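Local coordinates for protein Crov588 (PDB 6NYR) that is of unknown function but folds into a circular leucine-rich repeat solenoid built from FNIP repeats, at residues Thr9-Pro20 with Ile33-Gln44; Lys67-Ser75 with Glu90-Ser98. All coordinates share one frame; numbering follows the deposited sequence.

Contact 1 of 2, residues Thr9-Pro20 with Ile33-Gln44; sequences TILTFNNEFNDP and IDTIEFGEKFNQ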
loop_
_atom_site.group_PDB
_atom_site.type_symbol
_atom_site.label_atom_id
_atom_site.label_comp_id
_atom_site.label_asym_id
_atom_site.label_seq_id
_atom_site.Cartn_x
_atom_site.Cartn_y
_atom_site.Cartn_z
ATOM N N THR A 9 7.372 -20.254 -6.678
ATOM C CA THR A 9 7.636 -20.871 -7.972
ATOM C C THR A 9 8.285 -19.941 -8.989
ATOM O O THR A 9 8.778 -20.404 -10.024
ATOM C CB THR A 9 6.373 -21.495 -8.583
ATOM O OG1 THR A 9 5.431 -20.444 -8.835
ATOM C CG2 THR A 9 5.756 -22.536 -7.654
ATOM N N ILE A 10 8.281 -18.646 -8.716
ATOM C CA ILE A 10 8.709 -17.636 -9.674
ATOM C C ILE A 10 10.187 -17.329 -9.456
ATOM O O ILE A 10 10.600 -16.913 -8.367
ATOM C CB ILE A 10 7.851 -16.364 -9.557
ATOM C CG1 ILE A 10 6.374 -16.727 -9.735
ATOM C CG2 ILE A 10 8.294 -15.321 -10.569
ATOM C CD1 ILE A 10 5.440 -15.537 -9.836
ATOM N N LEU A 11 10.985 -17.542 -10.495
ATOM C CA LEU A 11 12.349 -17.036 -10.573
ATOM C C LEU A 11 12.348 -15.702 -11.314
ATOM O O LEU A 11 11.820 -15.605 -12.428
ATOM C CB LEU A 11 13.269 -18.030 -11.282
ATOM C CG LEU A 11 14.716 -17.588 -11.452
ATOM C CD1 LEU A 11 15.652 -18.791 -11.531
ATOM C CD2 LEU A 11 14.884 -16.720 -12.700
ATOM N N THR A 12 12.943 -14.680 -10.701
ATOM C CA THR A 12 13.027 -13.344 -11.274
ATOM C C THR A 12 14.496 -12.992 -11.461
ATOM O O THR A 12 15.251 -12.947 -10.484
ATOM C CB THR A 12 12.342 -12.314 -10.370
ATOM O OG1 THR A 12 10.994 -12.721 -10.102
ATOM C CG2 THR A 12 12.334 -10.937 -11.028
ATOM N N PHE A 13 14.899 -12.734 -12.702
ATOM C CA PHE A 13 16.242 -12.239 -12.952
ATOM C C PHE A 13 16.350 -10.771 -12.531
ATOM O O PHE A 13 15.353 -10.100 -12.252
ATOM C CB PHE A 13 16.617 -12.389 -14.422
ATOM C CG PHE A 13 16.974 -13.789 -14.819
ATOM C CD1 PHE A 13 15.995 -14.683 -15.216
ATOM C CD2 PHE A 13 18.294 -14.212 -14.803
ATOM C CE1 PHE A 13 16.326 -15.970 -15.591
ATOM C CE2 PHE A 13 18.627 -15.501 -15.174
ATOM C CZ PHE A 13 17.641 -16.380 -15.567
ATOM N N ASN A 14 17.585 -10.274 -12.481
ATOM C CA ASN A 14 17.814 -8.876 -12.137
ATOM C C ASN A 14 17.159 -7.985 -13.180
ATOM O O ASN A 14 16.985 -8.379 -14.335
ATOM C CB ASN A 14 19.328 -8.611 -12.047
ATOM C CG ASN A 14 19.679 -7.617 -10.956
ATOM O OD1 ASN A 14 20.249 -8.002 -9.938
ATOM N ND2 ASN A 14 19.421 -6.332 -11.196
ATOM N N ASN A 15 16.789 -6.773 -12.771
ATOM C CA ASN A 15 16.259 -5.830 -13.746
ATOM C C ASN A 15 17.349 -5.318 -14.671
ATOM O O ASN A 15 17.042 -4.712 -15.705
ATOM C CB ASN A 15 15.581 -4.653 -13.057
ATOM C CG ASN A 15 14.783 -3.799 -14.028
ATOM O OD1 ASN A 15 15.256 -2.759 -14.488
ATOM N ND2 ASN A 15 13.576 -4.244 -14.362
ATOM N N GLU A 16 18.613 -5.568 -14.324
ATOM C CA GLU A 16 19.753 -5.188 -15.145
ATOM C C GLU A 16 20.410 -6.406 -15.782
ATOM O O GLU A 16 21.442 -6.272 -16.460
ATOM C CB GLU A 16 20.781 -4.436 -14.290
ATOM C CG GLU A 16 20.211 -3.235 -13.556
ATOM C CD GLU A 16 19.873 -2.086 -14.482
ATOM O OE1 GLU A 16 20.713 -1.747 -15.346
ATOM O OE2 GLU A 16 18.762 -1.523 -14.352
ATOM N N PHE A 17 19.811 -7.588 -15.609
ATOM C CA PHE A 17 20.425 -8.838 -16.034
ATOM C C PHE A 17 20.303 -8.971 -17.547
ATOM O O PHE A 17 19.195 -8.973 -18.092
ATOM C CB PHE A 17 19.750 -10.025 -15.342
ATOM C CG PHE A 17 20.228 -11.375 -15.830
ATOM C CD1 PHE A 17 21.228 -12.061 -15.158
ATOM C CD2 PHE A 17 19.671 -11.955 -16.961
ATOM C CE1 PHE A 17 21.663 -13.297 -15.609
ATOM C CE2 PHE A 17 20.107 -13.186 -17.416
ATOM C CZ PHE A 17 21.103 -13.858 -16.738
ATOM N N ASN A 18 21.443 -9.067 -18.225
ATOM C CA ASN A 18 21.507 -9.214 -19.672
ATOM C C ASN A 18 22.729 -10.091 -19.964
ATOM O O ASN A 18 23.751 -9.645 -20.481
ATOM C CB ASN A 18 21.595 -7.870 -20.396
ATOM C CG ASN A 18 21.407 -8.011 -21.895
ATOM O OD1 ASN A 18 20.946 -9.048 -22.382
ATOM N ND2 ASN A 18 21.770 -6.972 -22.634
ATOM N N ASP A 19 22.620 -11.373 -19.626
ATOM C CA ASP A 19 23.669 -12.344 -19.882
ATOM C C ASP A 19 23.105 -13.553 -20.614
ATOM O O ASP A 19 21.965 -13.961 -20.357
ATOM C CB ASP A 19 24.309 -12.808 -18.561
ATOM C CG ASP A 19 25.315 -11.820 -18.016
ATOM O OD1 ASP A 19 25.941 -11.097 -18.820
ATOM O OD2 ASP A 19 25.487 -11.774 -16.779
ATOM N N PRO A 20 23.878 -14.150 -21.522
ATOM C CA PRO A 20 23.407 -15.368 -22.195
ATOM C C PRO A 20 23.053 -16.454 -21.191
ATOM O O PRO A 20 23.630 -16.544 -20.105
ATOM C CB PRO A 20 24.595 -15.780 -23.072
ATOM C CG PRO A 20 25.350 -14.501 -23.310
ATOM C CD PRO A 20 25.184 -13.692 -22.042
ATOM N N ILE A 33 10.122 -24.335 -9.692
ATOM C CA ILE A 33 9.851 -23.051 -10.334
ATOM C C ILE A 33 8.961 -23.292 -11.544
ATOM O O ILE A 33 9.249 -24.157 -12.384
ATOM C CB ILE A 33 11.145 -22.319 -10.737
ATOM C CG1 ILE A 33 11.916 -23.088 -11.811
ATOM C CG2 ILE A 33 12.018 -22.076 -9.505
ATOM C CD1 ILE A 33 13.159 -22.343 -12.312
ATOM N N ASP A 34 7.868 -22.531 -11.624
ATOM C CA ASP A 34 6.940 -22.599 -12.740
ATOM C C ASP A 34 7.172 -21.521 -13.784
ATOM O O ASP A 34 6.878 -21.736 -14.965
ATOM C CB ASP A 34 5.496 -22.421 -12.241
ATOM C CG ASP A 34 4.874 -23.697 -11.758
ATOM O OD1 ASP A 34 5.138 -24.757 -12.366
ATOM O OD2 ASP A 34 4.098 -23.644 -10.776
ATOM N N THR A 35 7.691 -20.371 -13.370
ATOM C CA THR A 35 7.730 -19.195 -14.217
ATOM C C THR A 35 9.120 -18.581 -14.209
ATOM O O THR A 35 9.899 -18.757 -13.269
ATOM C CB THR A 35 6.714 -18.146 -13.748
ATOM O OG1 THR A 35 7.319 -17.318 -12.749
ATOM C CG2 THR A 35 5.489 -18.818 -13.140
ATOM N N ILE A 36 9.415 -17.853 -15.280
ATOM C CA ILE A 36 10.591 -16.998 -15.355
ATOM C C ILE A 36 10.098 -15.574 -15.563
ATOM O O ILE A 36 9.236 -15.329 -16.416
ATOM C CB ILE A 36 11.547 -17.409 -16.488
ATOM C CG1 ILE A 36 12.166 -18.773 -16.198
ATOM C CG2 ILE A 36 12.632 -16.350 -16.660
ATOM C CD1 ILE A 36 12.964 -19.337 -17.355
ATOM N N GLU A 37 10.640 -14.639 -14.791
ATOM C CA GLU A 37 10.379 -13.218 -14.976
ATOM C C GLU A 37 11.660 -12.551 -15.458
ATOM O O GLU A 37 12.672 -12.556 -14.748
ATOM C CB GLU A 37 9.890 -12.566 -13.684
ATOM C CG GLU A 37 8.464 -12.921 -13.304
ATOM C CD GLU A 37 7.983 -12.158 -12.085
ATOM O OE1 GLU A 37 8.805 -11.448 -11.467
ATOM O OE2 GLU A 37 6.783 -12.259 -11.752
ATOM N N PHE A 38 11.620 -12.004 -16.664
ATOM C CA PHE A 38 12.716 -11.219 -17.206
ATOM C C PHE A 38 12.450 -9.736 -16.977
ATOM O O PHE A 38 11.316 -9.309 -16.742
ATOM C CB PHE A 38 12.900 -11.501 -18.697
ATOM C CG PHE A 38 13.477 -12.859 -18.991
ATOM C CD1 PHE A 38 14.825 -13.113 -18.784
ATOM C CD2 PHE A 38 12.677 -13.877 -19.480
ATOM C CE1 PHE A 38 15.362 -14.359 -19.058
ATOM C CE2 PHE A 38 13.209 -15.127 -19.755
ATOM C CZ PHE A 38 14.552 -15.367 -19.542
ATOM N N GLY A 39 13.521 -8.949 -17.038
ATOM C CA GLY A 39 13.440 -7.545 -16.697
ATOM C C GLY A 39 13.652 -6.600 -17.859
ATOM O O GLY A 39 13.424 -6.959 -19.018
ATOM N N GLU A 40 14.102 -5.381 -17.554
ATOM C CA GLU A 40 14.229 -4.358 -18.582
ATOM C C GLU A 40 15.343 -4.697 -19.563
ATOM O O GLU A 40 15.144 -4.662 -20.782
ATOM C CB GLU A 40 14.507 -2.999 -17.931
ATOM C CG GLU A 40 14.305 -1.804 -18.848
ATOM C CD GLU A 40 14.599 -0.477 -18.166
ATOM O OE1 GLU A 40 15.309 -0.471 -17.136
ATOM O OE2 GLU A 40 14.120 0.566 -18.663
ATOM N N LYS A 41 16.518 -5.049 -19.051
ATOM C CA LYS A 41 17.719 -5.083 -19.873
ATOM C C LYS A 41 17.936 -6.398 -20.609
ATOM O O LYS A 41 18.754 -6.434 -21.535
ATOM C CB LYS A 41 18.949 -4.783 -19.006
ATOM C CG LYS A 41 19.005 -3.355 -18.476
ATOM C CD LYS A 41 19.275 -2.360 -19.600
ATOM C CE LYS A 41 19.475 -0.946 -19.065
ATOM N NZ LYS A 41 19.847 0.012 -20.146
ATOM N N PHE A 42 17.247 -7.472 -20.227
ATOM C CA PHE A 42 17.515 -8.764 -20.845
ATOM C C PHE A 42 17.179 -8.731 -22.332
ATOM O O PHE A 42 16.066 -8.377 -22.729
ATOM C CB PHE A 42 16.716 -9.871 -20.155
ATOM C CG PHE A 42 16.884 -11.218 -20.796
ATOM C CD1 PHE A 42 18.050 -11.943 -20.614
ATOM C CD2 PHE A 42 15.880 -11.758 -21.583
ATOM C CE1 PHE A 42 18.213 -13.182 -21.208
ATOM C CE2 PHE A 42 16.036 -12.997 -22.175
ATOM C CZ PHE A 42 17.204 -13.709 -21.988
ATOM N N ASN A 43 18.156 -9.115 -23.160
ATOM C CA ASN A 43 17.986 -9.171 -24.608
ATOM C C ASN A 43 18.948 -10.227 -25.160
ATOM O O ASN A 43 19.959 -9.932 -25.797
ATOM C CB ASN A 43 18.222 -7.797 -25.242
ATOM C CG ASN A 43 17.771 -7.734 -26.688
ATOM O OD1 ASN A 43 16.945 -8.531 -27.127
ATOM N ND2 ASN A 43 18.314 -6.783 -27.435
ATOM N N GLN A 44 18.622 -11.496 -24.917
ATOM C CA GLN A 44 19.432 -12.615 -25.377
ATOM C C GLN A 44 18.507 -13.710 -25.897
ATOM O O GLN A 44 17.327 -13.772 -25.539
ATOM C CB GLN A 44 20.324 -13.164 -24.255
ATOM C CG GLN A 44 21.286 -12.146 -23.655
ATOM C CD GLN A 44 22.348 -11.678 -24.626
ATOM O OE1 GLN A 44 22.702 -12.388 -25.567
ATOM N NE2 GLN A 44 22.860 -10.472 -24.403
#
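L11 O accepts from E37 N (2.8 Å) where strand 10-12 runs parallel to strand 35-37, the next rung of the leucine-rich repeat solenoid. F13 N returns the bond to E37 O. On the face that carries I10, T12, T35 and E37, the E37 chain is stretched out. Its carboxylate lies over I10 CG2 and reaches the T12 hydroxyl. T12 OG1, anti to its carbonyl carbon (chi1 -54°), donates to E37 OE1 at 2.9 Å from above the carboxylate plane. L11 and I36 point to the other face, into the apolar interior, and F13 and F38 follow just after the strands. The F13 and F38 rings run abreast with planes 5° apart, but are offset until little of one covers the other. I36 CG2 meets the F13 ring at its edge, 3.9 Å from CE1. F42 CD1 likewise comes to the edge of F17, 4.0 Å from CD2. Beyond the phenylalanines, N18 bridges the next turn. Its CG is anti to the backbone N (chi1 -170°), which carries OD1 across. N43 N, 2.9 Å from N18 OD1, and Q44 NE2, 3.1 Å from it, grip this oxygen from opposite faces of the amide plane.

Contact 2 of 2, residues Lys67-Ser75 with Glu90-Ser98; sequences KDVNFLTES and EELQNLPKS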
loop_
_atom_site.group_PDB
_atom_site.type_symbol
_atom_site.label_atom_id
_atom_site.label_comp_id
_atom_site.label_asym_id
_atom_site.label_seq_id
_atom_site.Cartn_x
_atom_site.Cartn_y
_atom_site.Cartn_z
ATOM N N LYS A 67 14.336 -10.559 -29.843
ATOM C CA LYS A 67 14.983 -11.645 -30.562
ATOM C C LYS A 67 13.926 -12.488 -31.265
ATOM O O LYS A 67 12.805 -12.641 -30.770
ATOM C CB LYS A 67 15.802 -12.537 -29.619
ATOM C CG LYS A 67 16.913 -11.822 -28.872
ATOM C CD LYS A 67 17.898 -11.171 -29.826
ATOM C CE LYS A 67 19.109 -10.635 -29.080
ATOM N NZ LYS A 67 19.980 -9.803 -29.957
ATOM N N ASP A 68 14.285 -13.041 -32.424
ATOM C CA ASP A 68 13.410 -14.013 -33.070
ATOM C C ASP A 68 13.238 -15.218 -32.155
ATOM O O ASP A 68 14.208 -15.726 -31.587
ATOM C CB ASP A 68 13.975 -14.437 -34.423
ATOM C CG ASP A 68 13.962 -13.308 -35.434
ATOM O OD1 ASP A 68 14.463 -12.211 -35.108
ATOM O OD2 ASP A 68 13.444 -13.517 -36.553
ATOM N N VAL A 69 11.994 -15.653 -31.990
ATOM C CA VAL A 69 11.634 -16.715 -31.059
ATOM C C VAL A 69 10.758 -17.704 -31.816
ATOM O O VAL A 69 9.605 -17.393 -32.138
ATOM C CB VAL A 69 10.905 -16.171 -29.825
ATOM C CG1 VAL A 69 10.512 -17.299 -28.890
ATOM C CG2 VAL A 69 11.777 -15.148 -29.096
ATOM N N ASN A 70 11.300 -18.885 -32.109
ATOM C CA ASN A 70 10.574 -19.867 -32.897
ATOM C C ASN A 70 10.548 -21.271 -32.312
ATOM O O ASN A 70 9.941 -22.160 -32.921
ATOM C CB ASN A 70 11.160 -19.935 -34.319
ATOM C CG ASN A 70 10.769 -18.745 -35.168
ATOM O OD1 ASN A 70 9.733 -18.759 -35.832
ATOM N ND2 ASN A 70 11.593 -17.703 -35.142
ATOM N N PHE A 71 11.186 -21.509 -31.166
ATOM C CA PHE A 71 11.270 -22.851 -30.607
ATOM C C PHE A 71 10.988 -22.836 -29.106
ATOM O O PHE A 71 11.791 -23.274 -28.285
ATOM C CB PHE A 71 12.635 -23.470 -30.910
ATOM C CG PHE A 71 12.827 -23.815 -32.356
ATOM C CD1 PHE A 71 12.131 -24.872 -32.916
ATOM C CD2 PHE A 71 13.685 -23.085 -33.159
ATOM C CE1 PHE A 71 12.288 -25.199 -34.244
ATOM C CE2 PHE A 71 13.847 -23.406 -34.494
ATOM C CZ PHE A 71 13.147 -24.467 -35.037
ATOM N N LEU A 72 9.811 -22.339 -28.735
ATOM C CA LEU A 72 9.408 -22.420 -27.343
ATOM C C LEU A 72 9.105 -23.866 -26.963
ATOM O O LEU A 72 8.682 -24.678 -27.793
ATOM C CB LEU A 72 8.159 -21.579 -27.077
ATOM C CG LEU A 72 8.265 -20.061 -26.960
ATOM C CD1 LEU A 72 9.436 -19.618 -26.136
ATOM C CD2 LEU A 72 8.317 -19.497 -28.379
ATOM N N THR A 73 9.309 -24.178 -25.685
ATOM C CA THR A 73 8.972 -25.494 -25.163
ATOM C C THR A 73 7.514 -25.817 -25.468
ATOM O O THR A 73 6.645 -24.939 -25.440
ATOM C CB THR A 73 9.229 -25.529 -23.653
ATOM O OG1 THR A 73 10.611 -25.241 -23.398
ATOM C CG2 THR A 73 8.883 -26.889 -23.073
ATOM N N GLU A 74 7.249 -27.082 -25.770
ATOM C CA GLU A 74 5.885 -27.531 -26.016
ATOM C C GLU A 74 5.150 -27.820 -24.699
ATOM O O GLU A 74 4.109 -28.488 -24.683
ATOM C CB GLU A 74 5.882 -28.767 -26.920
ATOM C CG GLU A 74 4.517 -29.118 -27.514
ATOM C CD GLU A 74 4.053 -28.114 -28.565
ATOM O OE1 GLU A 74 4.779 -27.922 -29.566
ATOM O OE2 GLU A 74 2.966 -27.522 -28.399
ATOM N N SER A 75 5.717 -27.330 -23.592
ATOM C CA SER A 75 5.041 -27.301 -22.302
ATOM C C SER A 75 4.764 -25.884 -21.823
ATOM O O SER A 75 4.129 -25.708 -20.776
ATOM C CB SER A 75 5.869 -28.040 -21.244
ATOM O OG SER A 75 6.073 -29.397 -21.600
ATOM N N GLU A 90 5.140 -16.019 -39.233
ATOM C CA GLU A 90 5.818 -17.289 -39.014
ATOM C C GLU A 90 6.055 -17.537 -37.529
ATOM O O GLU A 90 5.739 -18.612 -37.010
ATOM C CB GLU A 90 7.145 -17.315 -39.778
ATOM C CG GLU A 90 8.001 -18.538 -39.467
ATOM C CD GLU A 90 8.972 -18.887 -40.579
ATOM O OE1 GLU A 90 8.515 -19.099 -41.722
ATOM O OE2 GLU A 90 10.189 -18.959 -40.310
ATOM N N GLU A 91 6.628 -16.553 -36.830
ATOM C CA GLU A 91 6.863 -16.701 -35.397
ATOM C C GLU A 91 5.591 -17.117 -34.665
ATOM O O GLU A 91 5.609 -18.026 -33.826
ATOM C CB GLU A 91 7.418 -15.397 -34.815
ATOM C CG GLU A 91 7.496 -15.401 -33.296
ATOM C CD GLU A 91 8.518 -14.425 -32.750
ATOM O OE1 GLU A 91 9.415 -13.996 -33.506
ATOM O OE2 GLU A 91 8.429 -14.091 -31.549
ATOM N N LEU A 92 4.473 -16.448 -34.959
ATOM C CA LEU A 92 3.228 -16.758 -34.264
ATOM C C LEU A 92 2.743 -18.158 -34.615
ATOM O O LEU A 92 2.211 -18.877 -33.759
ATOM C CB LEU A 92 2.163 -15.721 -34.610
ATOM C CG LEU A 92 2.525 -14.267 -34.305
ATOM C CD1 LEU A 92 1.337 -13.358 -34.604
ATOM C CD2 LEU A 92 3.001 -14.115 -32.868
ATOM N N GLN A 93 2.912 -18.553 -35.876
ATOM C CA GLN A 93 2.546 -19.893 -36.313
ATOM C C GLN A 93 3.419 -20.951 -35.652
ATOM O O GLN A 93 2.994 -22.104 -35.510
ATOM C CB GLN A 93 2.681 -19.950 -37.834
ATOM C CG GLN A 93 1.771 -20.897 -38.558
ATOM C CD GLN A 93 1.631 -20.505 -40.024
ATOM O OE1 GLN A 93 2.024 -19.407 -40.424
ATOM N NE2 GLN A 93 1.073 -21.400 -40.827
ATOM N N ASN A 94 4.621 -20.575 -35.228
ATOM C CA ASN A 94 5.525 -21.487 -34.543
ATOM C C ASN A 94 5.341 -21.499 -33.033
ATOM O O ASN A 94 6.033 -22.261 -32.353
ATOM C CB ASN A 94 6.978 -21.125 -34.878
ATOM C CG ASN A 94 7.352 -21.489 -36.303
ATOM O OD1 ASN A 94 6.713 -22.340 -36.926
ATOM N ND2 ASN A 94 8.391 -20.847 -36.827
ATOM N N LEU A 95 4.439 -20.684 -32.491
ATOM C CA LEU A 95 4.110 -20.784 -31.077
ATOM C C LEU A 95 3.621 -22.198 -30.759
ATOM O O LEU A 95 2.956 -22.836 -31.583
ATOM C CB LEU A 95 3.040 -19.764 -30.695
ATOM C CG LEU A 95 3.455 -18.292 -30.695
ATOM C CD1 LEU A 95 2.241 -17.397 -30.466
ATOM C CD2 LEU A 95 4.524 -18.012 -29.649
ATOM N N PRO A 96 3.947 -22.717 -29.578
ATOM C CA PRO A 96 3.564 -24.096 -29.254
ATOM C C PRO A 96 2.067 -24.235 -29.021
ATOM O O PRO A 96 1.400 -23.342 -28.490
ATOM C CB PRO A 96 4.355 -24.396 -27.973
ATOM C CG PRO A 96 4.550 -23.051 -27.334
ATOM C CD PRO A 96 4.680 -22.060 -28.476
ATOM N N LYS A 97 1.541 -25.393 -29.431
ATOM C CA LYS A 97 0.115 -25.673 -29.302
ATOM C C LYS A 97 -0.323 -25.847 -27.852
ATOM O O LYS A 97 -1.525 -25.993 -27.601
ATOM C CB LYS A 97 -0.257 -26.920 -30.104
ATOM C CG LYS A 97 -0.115 -26.757 -31.618
ATOM C CD LYS A 97 -0.887 -25.551 -32.164
ATOM C CE LYS A 97 -0.039 -24.281 -32.144
ATOM N NZ LYS A 97 -0.415 -23.327 -33.238
ATOM N N SER A 98 0.614 -25.880 -26.903
ATOM C CA SER A 98 0.245 -25.894 -25.495
ATOM C C SER A 98 -0.167 -24.521 -24.979
ATOM O O SER A 98 -0.738 -24.435 -23.886
ATOM C CB SER A 98 1.412 -26.416 -24.646
ATOM O OG SER A 98 2.565 -25.607 -24.805
#
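Two successive turns of the leucine-rich repeat solenoid meet here away from its strands: the loop 67-75, between strands 56-58 and 78-80, lies along the short helix 89-93 and the segment that follows it. The contact is polar at both ends and apolar in the middle. Toward one end, N94 ND2 donates to N70 OD1 at 2.7 Å. The bond is fairly straight, 162° at the hydrogen. N70 OD1 lies close to the amide plane of N94, while the donor is tilted 20° from the carbonyl plane of N70. The two amides are steeply turned against each other. D47 OD1 accepts from the backbone N of both N70 and F71, which anchors the loop backbone at these two residues. One turn back, E91 runs its extended chain alongside V69. CG sits anti to the backbone N, and the carboxylate comes up beside the V69 backbone. V69 N makes a weak bond to E91 OE1, 3.4 Å long. The stronger partner of this carboxylate is K85, which forms a salt bridge with OE2. In the middle, L72 CB rests on P96 CD at 3.8 Å, and L72 CD2 reaches L95 CD2 at 4.3 Å. P96 CG also packs against T73 O. The E74 side chain runs counter to the P96 ring, with OE2 against P96 CB. Its bend at chi2 (70°) brings the carboxylate toward the backbone beyond. There OE2 of E74 lies 2.8 Å from K97 N and takes a weak bond from S98 N at 3.2 Å.

From the N terminus, the chain passes through 9-20, runs through helix 25-28, and closes contact 1 when 33-44 comes to lie beside it. It then forms strand 56-58 and reaches 67-75. A second excursion, through strand 78-80, ends when 90-98 closes contact 2. The two loops are in series, so they neither nest nor cross. Contact 1 joins strands 10-12 and 35-37 and the bends after them near the start of the ring. Contact 2 joins the later parts of two turns, farther from the centre of the chain. Their centres are about 19 Å apart. They touch directly where K67 packs against the backbone of N43 and Q44.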